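Local coordinates for C2 domain protein (Scophthalmus maximus, PDB 3W56) that binds calcium ions through the loops at one end of its C2 domain and probably docks on phospholipid membranes, at residues Arg30-Pro35 against Thr122-Tyr127; Tyr45-Cys50 against Arg85-Asp90; Gly56-Asn61 against Glu71-Phe76; Ala78-Ile83 against Gln105-Thr110; Asp97-Cys102 against Leu117-Thr122. All blocks are in the same frame, centred on the assembly; numbering follows the deposited sequence.

Interaction 1 of 5, residues Arg30-Pro35 against Thr122-Tyr127; sequences RVRGLP and TLHYMY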
# COMPACT_ATOMS: atom_id res chain seq x y z
N ARG A 30 0.10 -7.40 -0.62
CA ARG A 30 -0.61 -8.31 -1.51
C ARG A 30 -2.09 -8.04 -1.31
O ARG A 30 -2.51 -7.57 -0.23
CB ARG A 30 -0.29 -9.76 -1.14
CG ARG A 30 -0.66 -10.05 0.29
CD ARG A 30 0.38 -10.85 0.89
NE ARG A 30 -0.06 -11.33 2.19
CZ ARG A 30 0.30 -10.83 3.36
NH1 ARG A 30 1.05 -9.71 3.56
NH2 ARG A 30 -0.20 -11.45 4.43
N VAL A 31 -2.87 -8.32 -2.34
CA VAL A 31 -4.31 -8.12 -2.18
C VAL A 31 -4.99 -9.39 -2.53
O VAL A 31 -4.62 -10.10 -3.44
CB VAL A 31 -4.84 -7.10 -3.17
CG1 VAL A 31 -6.37 -7.01 -3.10
CG2 VAL A 31 -4.27 -5.69 -2.86
N ARG A 32 -6.09 -9.62 -1.82
CA ARG A 32 -6.88 -10.72 -2.27
C ARG A 32 -8.24 -10.12 -2.57
O ARG A 32 -8.74 -9.29 -1.79
CB ARG A 32 -6.98 -11.73 -1.17
CG ARG A 32 -7.75 -11.24 -0.02
CD ARG A 32 -8.83 -12.32 0.21
NE ARG A 32 -8.33 -13.41 1.04
CZ ARG A 32 -7.87 -13.24 2.28
NH1 ARG A 32 -7.46 -14.29 2.99
NH2 ARG A 32 -7.84 -12.01 2.82
N GLY A 33 -8.77 -10.49 -3.72
CA GLY A 33 -10.20 -10.30 -3.99
C GLY A 33 -10.50 -8.99 -4.72
O GLY A 33 -11.61 -8.43 -4.56
N LEU A 34 -9.54 -8.52 -5.52
CA LEU A 34 -9.70 -7.29 -6.33
C LEU A 34 -10.86 -7.46 -7.34
O LEU A 34 -11.11 -8.60 -7.79
CB LEU A 34 -8.37 -7.02 -7.05
CG LEU A 34 -7.59 -5.70 -6.90
CD1 LEU A 34 -7.94 -4.90 -5.65
CD2 LEU A 34 -6.10 -5.96 -6.96
N PRO A 35 -11.56 -6.35 -7.71
CA PRO A 35 -12.69 -6.41 -8.67
C PRO A 35 -12.41 -7.19 -9.96
O PRO A 35 -11.27 -7.19 -10.46
CB PRO A 35 -12.94 -4.93 -8.99
CG PRO A 35 -12.65 -4.25 -7.69
CD PRO A 35 -11.43 -5.00 -7.12
N THR A 122 -9.07 -7.12 0.05
CA THR A 122 -8.27 -6.74 1.21
C THR A 122 -6.81 -6.63 0.79
O THR A 122 -6.27 -7.54 0.18
CB THR A 122 -8.37 -7.79 2.34
OG1 THR A 122 -9.77 -7.97 2.63
CG2 THR A 122 -7.65 -7.31 3.62
N LEU A 123 -6.21 -5.52 1.19
CA LEU A 123 -4.76 -5.35 0.97
C LEU A 123 -4.14 -5.75 2.31
O LEU A 123 -4.50 -5.21 3.40
CB LEU A 123 -4.47 -3.86 0.76
CG LEU A 123 -2.98 -3.47 0.77
CD1 LEU A 123 -2.11 -4.00 -0.44
CD2 LEU A 123 -2.86 -1.89 0.82
N HIS A 124 -3.15 -6.65 2.28
CA HIS A 124 -2.40 -7.03 3.46
C HIS A 124 -1.00 -6.48 3.30
O HIS A 124 -0.52 -6.38 2.18
CB HIS A 124 -2.30 -8.56 3.56
CG HIS A 124 -3.62 -9.27 3.52
ND1 HIS A 124 -4.45 -9.29 4.61
CD2 HIS A 124 -4.24 -9.97 2.54
CE1 HIS A 124 -5.55 -9.96 4.31
NE2 HIS A 124 -5.46 -10.39 3.07
N TYR A 125 -0.41 -6.06 4.39
CA TYR A 125 0.93 -5.45 4.30
C TYR A 125 1.59 -5.56 5.64
O TYR A 125 0.98 -5.83 6.69
CB TYR A 125 0.80 -4.00 3.86
CG TYR A 125 0.05 -3.11 4.83
CD1 TYR A 125 0.78 -2.30 5.76
CD2 TYR A 125 -1.34 -3.03 4.83
CE1 TYR A 125 0.14 -1.44 6.61
CE2 TYR A 125 -2.02 -2.15 5.73
CZ TYR A 125 -1.25 -1.36 6.63
OH TYR A 125 -1.85 -0.46 7.51
N MET A 126 2.89 -5.32 5.64
CA MET A 126 3.66 -5.34 6.84
C MET A 126 4.43 -4.04 6.84
O MET A 126 4.74 -3.47 5.78
CB MET A 126 4.65 -6.51 6.89
CG MET A 126 3.91 -7.77 7.15
SD MET A 126 5.07 -9.10 7.41
CE MET A 126 5.94 -8.56 8.90
N TYR A 127 4.73 -3.58 8.03
CA TYR A 127 5.77 -2.53 8.09
C TYR A 127 6.60 -2.69 9.30
O TYR A 127 6.19 -3.26 10.31
CB TYR A 127 5.15 -1.11 8.01
CG TYR A 127 4.55 -0.65 9.30
CD1 TYR A 127 5.33 0.01 10.27
CD2 TYR A 127 3.20 -0.87 9.58
CE1 TYR A 127 4.74 0.44 11.49
CE2 TYR A 127 2.62 -0.45 10.76
CZ TYR A 127 3.40 0.20 11.71
OH TYR A 127 2.76 0.58 12.88
O HOH W 1 0.37 -8.68 6.53
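Arg30 and His124 form one hydrogen-bonded pair of an antiparallel ladder and Arg32 and Thr122 the next, the two strands running at 153° to each other with the non-hydrogen-bonded pair Val31 and Leu123 between them. Strands 22-32 and 122-130 are neighbours in one antiparallel sheet of the C2 sandwich. Each hydrogen-bonded pair closes with two backbone bonds; the shortest runs from His124 N to Arg30 O at 2.7 Å. On the face of Arg30, Arg32 and His124, two arginines reach across to one histidine. Arg30 has its CG wedged between its own backbone N and carbonyl carbon (chi1 58°), and its guanidinium lies with one face over His124 CB, CZ to CB 3.5 Å. A water joins Arg30 NH1 to Tyr125 O, while Asn28 O takes a direct bond from the same nitrogen. Arg32 comes to the edge of the imidazole, the two planes 80° apart. Its NH2 stops 2.9 Å from His124 NE2, but the angle is too poor for a hydrogen bond. The opposite face belongs to the core: Val31 CG2 meets Leu123 CD1 at 3.7 Å, and Leu123 goes on to touch Leu86 and Val88 of the facing sheet. His124 ND1 is hydrogen-bonded to Asp114 OD2, and that carboxylate probably offsets some of the positive charge that the two guanidinium groups bring to the ring.

Interaction 2 of 5, residues Tyr45-Cys50 against Arg85-Asp90; sequences YVKVFC and RLEVHD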
# COMPACT_ATOMS: atom_id res chain seq x y z
N TYR A 45 -2.25 -1.51 -8.52
CA TYR A 45 -1.04 -0.99 -7.99
C TYR A 45 -1.35 -0.27 -6.71
O TYR A 45 -2.51 0.07 -6.40
CB TYR A 45 -0.26 -0.09 -9.03
CG TYR A 45 -0.91 1.26 -9.35
CD1 TYR A 45 -0.41 2.42 -8.80
CD2 TYR A 45 -1.97 1.34 -10.20
CE1 TYR A 45 -1.00 3.68 -9.07
CE2 TYR A 45 -2.55 2.56 -10.52
CZ TYR A 45 -2.06 3.71 -9.94
OH TYR A 45 -2.60 4.96 -10.23
N VAL A 46 -0.30 -0.02 -5.94
CA VAL A 46 -0.39 0.62 -4.62
C VAL A 46 0.41 1.90 -4.50
O VAL A 46 1.60 1.96 -4.87
CB VAL A 46 0.06 -0.38 -3.51
CG1 VAL A 46 -0.22 0.16 -2.14
CG2 VAL A 46 -0.65 -1.73 -3.74
N LYS A 47 -0.24 2.93 -3.97
CA LYS A 47 0.45 4.21 -3.73
C LYS A 47 0.73 4.29 -2.26
O LYS A 47 -0.12 3.91 -1.42
CB LYS A 47 -0.42 5.40 -4.12
CG LYS A 47 -0.72 5.57 -5.61
CD LYS A 47 -1.12 7.08 -5.84
CE LYS A 47 -1.89 7.21 -7.13
NZ LYS A 47 -2.49 8.60 -7.27
N VAL A 48 1.90 4.79 -1.92
CA VAL A 48 2.45 4.77 -0.56
C VAL A 48 2.92 6.15 -0.17
O VAL A 48 3.82 6.76 -0.83
CB VAL A 48 3.68 3.84 -0.42
CG1 VAL A 48 4.16 3.73 0.98
CG2 VAL A 48 3.31 2.45 -0.94
N PHE A 49 2.31 6.61 0.91
CA PHE A 49 2.69 7.89 1.52
C PHE A 49 3.08 7.66 2.97
O PHE A 49 2.47 6.85 3.69
CB PHE A 49 1.52 8.89 1.49
CG PHE A 49 0.94 9.08 0.12
CD1 PHE A 49 1.33 10.15 -0.68
CD2 PHE A 49 0.01 8.17 -0.38
CE1 PHE A 49 0.77 10.31 -1.97
CE2 PHE A 49 -0.58 8.32 -1.63
CZ PHE A 49 -0.18 9.40 -2.45
N CYS A 50 4.09 8.38 3.41
CA CYS A 50 4.37 8.43 4.83
C CYS A 50 4.26 9.87 5.26
O CYS A 50 5.13 10.69 4.91
CB CYS A 50 5.79 7.94 5.13
SG CYS A 50 6.03 7.86 6.90
N ARG A 85 -0.19 6.08 4.71
CA ARG A 85 -1.36 6.01 3.87
C ARG A 85 -1.09 5.17 2.59
O ARG A 85 -0.10 5.38 1.81
CB ARG A 85 -1.80 7.46 3.52
CG ARG A 85 -2.82 7.54 2.45
CD ARG A 85 -2.93 8.99 1.97
NE ARG A 85 -3.95 9.15 0.94
CZ ARG A 85 -5.22 9.46 1.19
NH1 ARG A 85 -5.62 9.62 2.45
NH2 ARG A 85 -6.10 9.62 0.19
N LEU A 86 -2.00 4.24 2.36
CA LEU A 86 -1.88 3.28 1.28
C LEU A 86 -3.09 3.46 0.42
O LEU A 86 -4.21 3.45 0.88
CB LEU A 86 -1.76 1.85 1.80
CG LEU A 86 -0.58 1.57 2.70
CD1 LEU A 86 -0.48 0.05 3.09
CD2 LEU A 86 0.74 1.94 2.11
N GLU A 87 -2.86 3.65 -0.86
CA GLU A 87 -3.99 3.65 -1.75
C GLU A 87 -3.80 2.53 -2.75
O GLU A 87 -2.72 2.40 -3.37
CB GLU A 87 -4.13 5.00 -2.45
CG GLU A 87 -4.16 6.17 -1.51
CD GLU A 87 -4.10 7.48 -2.25
OE1 GLU A 87 -4.09 7.43 -3.51
OE2 GLU A 87 -4.02 8.53 -1.58
N VAL A 88 -4.87 1.78 -2.97
CA VAL A 88 -4.91 0.76 -4.01
C VAL A 88 -5.68 1.32 -5.21
O VAL A 88 -6.83 1.76 -5.08
CB VAL A 88 -5.54 -0.53 -3.50
CG1 VAL A 88 -5.69 -1.51 -4.65
CG2 VAL A 88 -4.67 -1.11 -2.34
N HIS A 89 -5.04 1.31 -6.37
CA HIS A 89 -5.68 1.81 -7.61
C HIS A 89 -5.74 0.78 -8.69
O HIS A 89 -4.97 -0.18 -8.73
CB HIS A 89 -4.92 2.99 -8.19
CG HIS A 89 -4.89 4.18 -7.30
ND1 HIS A 89 -5.66 5.32 -7.54
CD2 HIS A 89 -4.18 4.43 -6.18
CE1 HIS A 89 -5.41 6.20 -6.59
NE2 HIS A 89 -4.51 5.69 -5.75
N ASP A 90 -6.67 1.00 -9.60
CA ASP A 90 -6.86 0.15 -10.76
C ASP A 90 -6.46 0.97 -11.94
O ASP A 90 -7.06 2.03 -12.19
CB ASP A 90 -8.31 -0.24 -10.79
CG ASP A 90 -8.65 -1.19 -11.91
OD1 ASP A 90 -7.76 -1.51 -12.77
OD2 ASP A 90 -9.83 -1.63 -11.92
O HOH W 2 -3.71 9.52 -5.36
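Glu87, a buried carboxylate in the middle of a strand, is gripped by Arg85 and His89 of its own strand, with Lys47 and Phe49 of the neighbouring strand against it. Arg85 holds it side-on in a salt bridge: OE2 receives NE on its anti lone pair (2.6 Å) and NH2 from above the carboxylate plane. OE1 accepts from His89 NE2 at 2.9 Å, in the plane of the imidazole, which fixes the rotation of that ring. From strand 45-50, Lys47 lays its extended chain across the His89 ring, CE 3.7 Å from the centroid in a CH-pi contact; its NZ stays 4.3 Å from Glu87 OE1, beyond a salt bridge. Phe49 CE2 sits 3.4 Å from Glu87 OE2. The two strands are the central pair of one sheet of the C2 sandwich, antiparallel at 158°, with Val46, Val48, Leu86 and Val88 turned to the core on the other face. A glutamine in place of Glu87 would probably leave the Arg85 charge without its mate and weaken the hold on His89. At the calcium-binding end the Tyr45 ring covers His89 CB with one face, CZ to CB 3.4 Å, and its OH bonds to Asp96. Next in line, Asp90, a calcium ligand, accepts from Asp43 N through OD1.

Interaction 3 of 5, residues Gly56-Asn61 against Glu71-Phe76; sequences GETSVN and EEFSHF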
# COMPACT_ATOMS: atom_id res chain seq x y z
N GLY A 56 6.31 6.67 -3.22
CA GLY A 56 6.28 5.95 -4.47
C GLY A 56 5.06 5.07 -4.70
O GLY A 56 4.02 5.19 -4.03
N GLU A 57 5.14 4.25 -5.72
CA GLU A 57 4.05 3.35 -6.03
C GLU A 57 4.64 2.06 -6.53
O GLU A 57 5.78 2.04 -7.04
CB GLU A 57 3.02 3.94 -7.03
CG GLU A 57 3.54 4.82 -8.11
CD GLU A 57 2.39 5.37 -8.98
OE1 GLU A 57 2.18 4.81 -10.09
OE2 GLU A 57 1.68 6.33 -8.54
N THR A 58 3.90 0.97 -6.31
CA THR A 58 4.25 -0.23 -7.04
C THR A 58 4.04 -0.14 -8.55
O THR A 58 3.25 0.64 -9.05
CB THR A 58 3.43 -1.45 -6.59
OG1 THR A 58 2.04 -1.35 -6.97
CG2 THR A 58 3.52 -1.62 -5.06
N SER A 59 4.69 -1.09 -9.24
CA SER A 59 4.31 -1.46 -10.58
C SER A 59 2.87 -2.00 -10.65
O SER A 59 2.24 -2.36 -9.64
CB SER A 59 5.35 -2.44 -11.19
OG SER A 59 5.28 -3.74 -10.54
N VAL A 60 2.30 -1.96 -11.84
CA VAL A 60 0.99 -2.49 -12.12
C VAL A 60 1.08 -4.00 -12.28
O VAL A 60 1.93 -4.56 -13.02
CB VAL A 60 0.35 -1.86 -13.36
CG1 VAL A 60 -1.00 -2.50 -13.60
CG2 VAL A 60 0.27 -0.36 -13.16
N ASN A 61 0.27 -4.67 -11.47
CA ASN A 61 0.14 -6.11 -11.59
C ASN A 61 -1.11 -6.41 -12.43
O ASN A 61 -2.26 -6.43 -11.94
CB ASN A 61 0.20 -6.77 -10.20
CG ASN A 61 0.42 -8.30 -10.25
OD1 ASN A 61 -0.20 -9.01 -11.05
ND2 ASN A 61 1.22 -8.81 -9.32
N GLU A 71 7.80 -5.03 -4.62
CA GLU A 71 8.21 -3.72 -4.15
C GLU A 71 8.18 -3.55 -2.65
O GLU A 71 7.24 -4.00 -1.95
CB GLU A 71 7.57 -2.55 -4.87
CG GLU A 71 7.82 -2.47 -6.32
CD GLU A 71 6.86 -3.23 -7.20
OE1 GLU A 71 6.12 -4.19 -6.77
OE2 GLU A 71 6.83 -2.85 -8.37
N GLU A 72 9.23 -2.96 -2.13
CA GLU A 72 9.30 -2.52 -0.78
C GLU A 72 9.60 -1.01 -0.84
O GLU A 72 10.18 -0.51 -1.85
CB GLU A 72 10.31 -3.30 0.01
CG GLU A 72 10.19 -4.82 -0.27
CD GLU A 72 10.99 -5.64 0.68
OE1 GLU A 72 10.65 -6.86 0.69
OE2 GLU A 72 11.90 -5.08 1.37
N PHE A 73 9.20 -0.30 0.21
CA PHE A 73 9.32 1.14 0.26
C PHE A 73 9.97 1.49 1.56
O PHE A 73 9.57 1.02 2.65
CB PHE A 73 7.93 1.82 0.13
CG PHE A 73 7.21 1.49 -1.16
CD1 PHE A 73 7.40 2.32 -2.29
CD2 PHE A 73 6.41 0.33 -1.29
CE1 PHE A 73 6.79 2.07 -3.47
CE2 PHE A 73 5.77 0.08 -2.50
CZ PHE A 73 5.98 0.92 -3.62
N SER A 74 11.00 2.35 1.50
CA SER A 74 11.59 2.74 2.75
C SER A 74 11.61 4.27 2.77
O SER A 74 11.70 4.97 1.72
CB SER A 74 12.99 2.09 2.96
OG SER A 74 12.97 0.82 3.70
N HIS A 75 11.42 4.77 3.98
CA HIS A 75 11.51 6.23 4.23
C HIS A 75 12.43 6.41 5.43
O HIS A 75 12.25 5.86 6.55
CB HIS A 75 10.14 6.84 4.48
CG HIS A 75 10.17 8.35 4.60
ND1 HIS A 75 10.97 9.16 3.81
CD2 HIS A 75 9.47 9.20 5.40
CE1 HIS A 75 10.78 10.43 4.13
NE2 HIS A 75 9.84 10.48 5.07
N PHE A 76 13.48 7.23 5.23
CA PHE A 76 14.47 7.26 6.33
C PHE A 76 14.33 8.47 7.27
O PHE A 76 15.16 8.63 8.16
CB PHE A 76 15.89 7.15 5.77
CG PHE A 76 16.16 5.82 5.15
CD1 PHE A 76 16.64 4.78 5.91
CD2 PHE A 76 15.88 5.63 3.79
CE1 PHE A 76 16.86 3.54 5.34
CE2 PHE A 76 16.07 4.40 3.19
CZ PHE A 76 16.58 3.35 3.98
O HOH W 3 5.67 -6.44 -8.39
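Phe73, Glu71 and Thr58 bury the most surface here: Phe73 and Thr58 pack together, while Glu71 makes the polar part with Ser59. Phe73 drives its ring tip at the backbone where strand 53-57 ends: CZ lies 3.4 Å from both Glu57 C and Thr58 N, near the plane of the ring, so the edge does the touching. Thr58 CG2 also comes in at that edge, 3.8 Å from Phe73 CE2, the two side chains crossing at about a right angle. The Glu71 chain bends at chi2 (88°), and OE2 collects two bonds from Ser59: the backbone N at 2.9 Å, from above the carboxylate plane, and OG at 2.8 Å on the syn lone pair. A water donates to Glu71 OE1. Thr58 has its other branch engaged as well, with OG1 donating to Ser59 O and meeting Val46 N. Gly56 passes close to the ring, where a CB would be tight against Phe73 CE1. The contact bridges the edges of the two sheets of the sandwich: strand 53-57 pairs with 44-50 in one, strand 73-78 with 22-32 in the other, and Phe73 reaches between them to Val48.

Interaction 4 of 5, residues Ala78-Ile83 against Gln105-Thr110; sequences AQENDI and QIKVGT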
# COMPACT_ATOMS: atom_id res chain seq x y z
N ALA A 78 11.18 8.91 8.72
CA ALA A 78 9.92 8.61 9.38
C ALA A 78 9.99 8.91 10.88
O ALA A 78 11.05 8.91 11.52
CB ALA A 78 9.54 7.17 9.14
N GLN A 79 8.83 9.15 11.47
CA GLN A 79 8.80 9.26 12.92
C GLN A 79 7.53 8.60 13.41
O GLN A 79 6.56 8.52 12.67
CB GLN A 79 8.76 10.74 13.33
CG GLN A 79 10.12 11.47 13.21
CD GLN A 79 11.12 10.93 14.22
OE1 GLN A 79 12.35 10.95 13.99
NE2 GLN A 79 10.61 10.42 15.35
N GLU A 80 7.57 8.10 14.63
CA GLU A 80 6.42 7.49 15.25
C GLU A 80 5.24 8.45 15.17
O GLU A 80 5.40 9.68 15.36
CB GLU A 80 6.75 7.14 16.68
CG GLU A 80 5.64 6.33 17.35
CD GLU A 80 6.16 5.50 18.50
OE1 GLU A 80 7.07 6.00 19.21
OE2 GLU A 80 5.67 4.34 18.68
N ASN A 81 4.08 7.88 14.88
CA ASN A 81 2.80 8.55 14.67
C ASN A 81 2.61 9.25 13.37
O ASN A 81 1.59 9.89 13.15
CB ASN A 81 2.39 9.35 15.91
CG ASN A 81 2.20 8.44 17.10
OD1 ASN A 81 1.59 7.38 16.95
ND2 ASN A 81 2.76 8.79 18.24
N ASP A 82 3.59 9.12 12.48
CA ASP A 82 3.36 9.58 11.16
C ASP A 82 2.22 8.71 10.62
O ASP A 82 2.03 7.52 11.03
CB ASP A 82 4.56 9.28 10.29
CG ASP A 82 5.71 10.29 10.47
OD1 ASP A 82 5.51 11.40 11.03
OD2 ASP A 82 6.82 9.96 9.97
N ILE A 83 1.52 9.26 9.65
CA ILE A 83 0.40 8.58 9.06
C ILE A 83 0.89 7.91 7.79
O ILE A 83 1.21 8.59 6.80
CB ILE A 83 -0.76 9.51 8.75
CG1 ILE A 83 -1.27 10.10 10.08
CG2 ILE A 83 -1.88 8.73 8.07
CD1 ILE A 83 -1.49 9.04 11.12
N GLN A 105 -1.50 5.22 11.97
CA GLN A 105 -0.35 5.83 12.64
C GLN A 105 0.69 4.76 12.86
O GLN A 105 0.40 3.70 13.41
CB GLN A 105 -0.75 6.46 13.96
CG GLN A 105 -0.99 7.97 13.90
CD GLN A 105 -1.60 8.52 15.19
OE1 GLN A 105 -2.15 7.75 16.03
NE2 GLN A 105 -1.51 9.83 15.38
N ILE A 106 1.93 5.03 12.44
CA ILE A 106 2.95 4.01 12.58
C ILE A 106 3.61 4.02 13.97
O ILE A 106 3.81 5.07 14.58
CB ILE A 106 4.00 4.15 11.49
CG1 ILE A 106 4.62 5.55 11.61
CG2 ILE A 106 3.33 4.02 10.15
CD1 ILE A 106 5.88 5.75 10.74
N LYS A 107 3.90 2.82 14.44
CA LYS A 107 4.39 2.54 15.78
C LYS A 107 5.68 1.77 15.66
O LYS A 107 5.85 0.96 14.73
CB LYS A 107 3.37 1.73 16.55
CG LYS A 107 2.02 2.36 16.52
CD LYS A 107 1.96 3.62 17.36
CE LYS A 107 0.70 4.38 16.93
NZ LYS A 107 0.01 5.08 18.06
N VAL A 108 6.61 2.03 16.57
CA VAL A 108 7.88 1.29 16.52
C VAL A 108 7.60 -0.22 16.49
O VAL A 108 6.62 -0.69 17.06
CB VAL A 108 8.79 1.63 17.73
CG1 VAL A 108 10.15 0.96 17.59
CG2 VAL A 108 8.96 3.13 17.85
N GLY A 109 8.48 -0.96 15.84
CA GLY A 109 8.35 -2.40 15.75
C GLY A 109 7.87 -2.92 14.40
O GLY A 109 7.80 -2.19 13.42
N THR A 110 7.53 -4.20 14.37
CA THR A 110 7.11 -4.83 13.13
C THR A 110 5.64 -5.22 13.26
O THR A 110 5.21 -5.80 14.28
CB THR A 110 8.00 -6.03 12.80
OG1 THR A 110 9.30 -5.54 12.48
CG2 THR A 110 7.48 -6.81 11.57
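A type II beta turn from Gln79 to Asp82 packs against the crossing segment 105-108, where the chain passes from one sheet of the C2 sandwich to the other, at the end away from the calcium sites. Two backbone bonds make the join: Asn81 N to Ile106 O at 2.8 Å and Ile106 N to Asp82 O at 2.9 Å. Ile106 packs its CD1 against the turn, 3.4 Å from Gln79 O and 3.8 Å from Asp82 CB. An alanine here would probably open a gap between this segment and the turn, leaving Ala78 CB and Asp82 CB without the CD1 methyl. The turn itself is closed by Asp82 N to Gln79 O and by Asp82 OD2, which takes the Gln79 N-H. Toward the surface, Glu80 extends to accept Val108 N from above its carboxylate plane (3.3 Å), and Lys107 NZ makes a weak bond to Asn81 OD1. Beneath, Ile106 rests on Tyr127 and Leu129 of strand 122-130, and Ala78 on Leu24 of strand 22-32.

Interaction 5 of 5, residues Asp97-Cys102 against Leu117-Thr122; sequences DLLGVC and LKEGGT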
# COMPACT_ATOMS: atom_id res chain seq x y z
N ASP A 97 -8.61 4.24 -11.18
CA ASP A 97 -9.78 4.16 -10.29
C ASP A 97 -9.28 3.85 -8.88
O ASP A 97 -8.52 2.89 -8.66
CB ASP A 97 -10.76 3.10 -10.79
CG ASP A 97 -12.01 3.02 -9.94
OD1 ASP A 97 -12.34 3.99 -9.20
OD2 ASP A 97 -12.67 1.96 -10.02
N LEU A 98 -9.61 4.72 -7.94
CA LEU A 98 -9.20 4.48 -6.55
C LEU A 98 -10.02 3.33 -5.98
O LEU A 98 -11.26 3.37 -5.98
CB LEU A 98 -9.33 5.77 -5.72
CG LEU A 98 -9.26 5.65 -4.20
CD1 LEU A 98 -7.87 5.11 -3.81
CD2 LEU A 98 -9.54 6.99 -3.55
N LEU A 99 -9.35 2.28 -5.47
CA LEU A 99 -10.11 1.11 -5.02
C LEU A 99 -10.29 1.11 -3.51
O LEU A 99 -11.27 0.56 -2.97
CB LEU A 99 -9.38 -0.17 -5.46
CG LEU A 99 -9.33 -0.33 -6.98
CD1 LEU A 99 -8.74 -1.71 -7.36
CD2 LEU A 99 -10.72 -0.10 -7.58
N GLY A 100 -9.38 1.78 -2.81
CA GLY A 100 -9.54 1.87 -1.37
C GLY A 100 -8.40 2.63 -0.78
O GLY A 100 -7.33 2.75 -1.41
N VAL A 101 -8.64 3.22 0.37
CA VAL A 101 -7.57 3.96 1.07
C VAL A 101 -7.42 3.46 2.52
O VAL A 101 -8.43 3.22 3.22
CB VAL A 101 -7.83 5.47 1.05
CG1 VAL A 101 -6.94 6.22 2.06
CG2 VAL A 101 -7.57 5.99 -0.32
N CYS A 102 -6.20 3.29 2.98
CA CYS A 102 -6.02 3.09 4.41
C CYS A 102 -4.96 3.96 5.01
O CYS A 102 -3.91 4.30 4.39
CB CYS A 102 -5.82 1.63 4.76
SG CYS A 102 -7.27 0.75 4.26
N LEU A 117 -10.71 -2.74 1.19
CA LEU A 117 -10.94 -1.86 0.05
C LEU A 117 -12.46 -1.72 -0.09
O LEU A 117 -13.19 -2.72 0.01
CB LEU A 117 -10.28 -2.46 -1.19
CG LEU A 117 -8.77 -2.74 -0.96
CD1 LEU A 117 -8.16 -3.44 -2.19
CD2 LEU A 117 -7.97 -1.40 -0.55
N LYS A 118 -12.94 -0.48 -0.19
CA LYS A 118 -14.39 -0.26 -0.22
C LYS A 118 -14.97 -1.06 -1.38
O LYS A 118 -16.08 -1.57 -1.31
CB LYS A 118 -14.77 1.23 -0.34
CG LYS A 118 -16.24 1.48 -0.80
CD LYS A 118 -17.29 1.15 0.31
CE LYS A 118 -18.58 0.57 -0.31
NZ LYS A 118 -19.80 0.64 0.64
N GLU A 119 -14.21 -1.12 -2.48
CA GLU A 119 -14.80 -1.60 -3.72
C GLU A 119 -14.74 -3.11 -3.69
O GLU A 119 -15.13 -3.79 -4.65
CB GLU A 119 -14.11 -0.96 -4.98
CG GLU A 119 -14.46 0.54 -5.25
CD GLU A 119 -15.98 0.89 -5.18
OE1 GLU A 119 -16.80 0.18 -5.81
OE2 GLU A 119 -16.34 1.88 -4.50
N GLY A 120 -14.27 -3.62 -2.56
CA GLY A 120 -14.10 -5.05 -2.33
C GLY A 120 -12.63 -5.45 -2.39
O GLY A 120 -11.81 -4.91 -3.19
N GLY A 121 -12.28 -6.43 -1.56
CA GLY A 121 -10.90 -6.88 -1.52
C GLY A 121 -10.19 -6.44 -0.27
O GLY A 121 -10.64 -5.53 0.43
N THR A 122 -9.07 -7.12 0.05
CA THR A 122 -8.27 -6.74 1.21
C THR A 122 -6.81 -6.63 0.79
O THR A 122 -6.27 -7.54 0.18
CB THR A 122 -8.37 -7.79 2.34
OG1 THR A 122 -9.77 -7.97 2.63
CG2 THR A 122 -7.65 -7.31 3.62
O HOH W 4 -11.75 2.05 1.12
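Leu117 and Gly100 make the close-packed side of this contact: Leu117 CD2 lies 3.7 Å from Gly100 CA, and a CB on that glycine would clash with the same methyl. Next to this, Leu99 O receives the turn, with Leu117 CB at 3.6 Å and Glu119 N at 3.4 Å in a weak hydrogen bond. Leu99 and Gly100 form a classic beta bulge opposite Val88 in the edge strand 97-105 of the C2 sandwich. The other partner is a type I beta turn, Leu117 to Gly120, closed by Gly120 N to Leu117 O at 2.9 Å. Inward, Leu99 and Leu117 both pack on Leu34. The outer side is looser. Glu119 touches Leu99 O with CB and CG, at 3.8 Å for CB, then bends at chi2 and leads its carboxylate away, and the end of Lys118 likewise leads away from the strand. A water accepts from Lys118 N at 3.1 Å and makes a weak second bond to Val101 N. Asp97, a calcium ligand, and Cys102, disulfide-bonded to Cys115, lie on the same strand as the bulge.

How the interactions relate
From the N terminus, strand 22-32 opens interaction 1, which closes only at 122-127 and so embraces the other four along the chain. Interaction 2 joins 45-50 to 85-90 and encloses the short loop of interaction 3. Interaction 4 opens at 78-83, inside interaction 2, and closes beyond it, so the two cross; interactions 4 and 5 cross as well. Interaction 5 follows 2 in series and shares Thr122 with 1. Interactions 1 and 2 pair strands within opposite sheets, which meet in the core through Leu123 and Tyr125 against Leu86. Interaction 3 bridges the sheet edges, interaction 4 joins two chain crossings between the sheets, and 5 joins a sheet edge to the turn leading into strand 122-130.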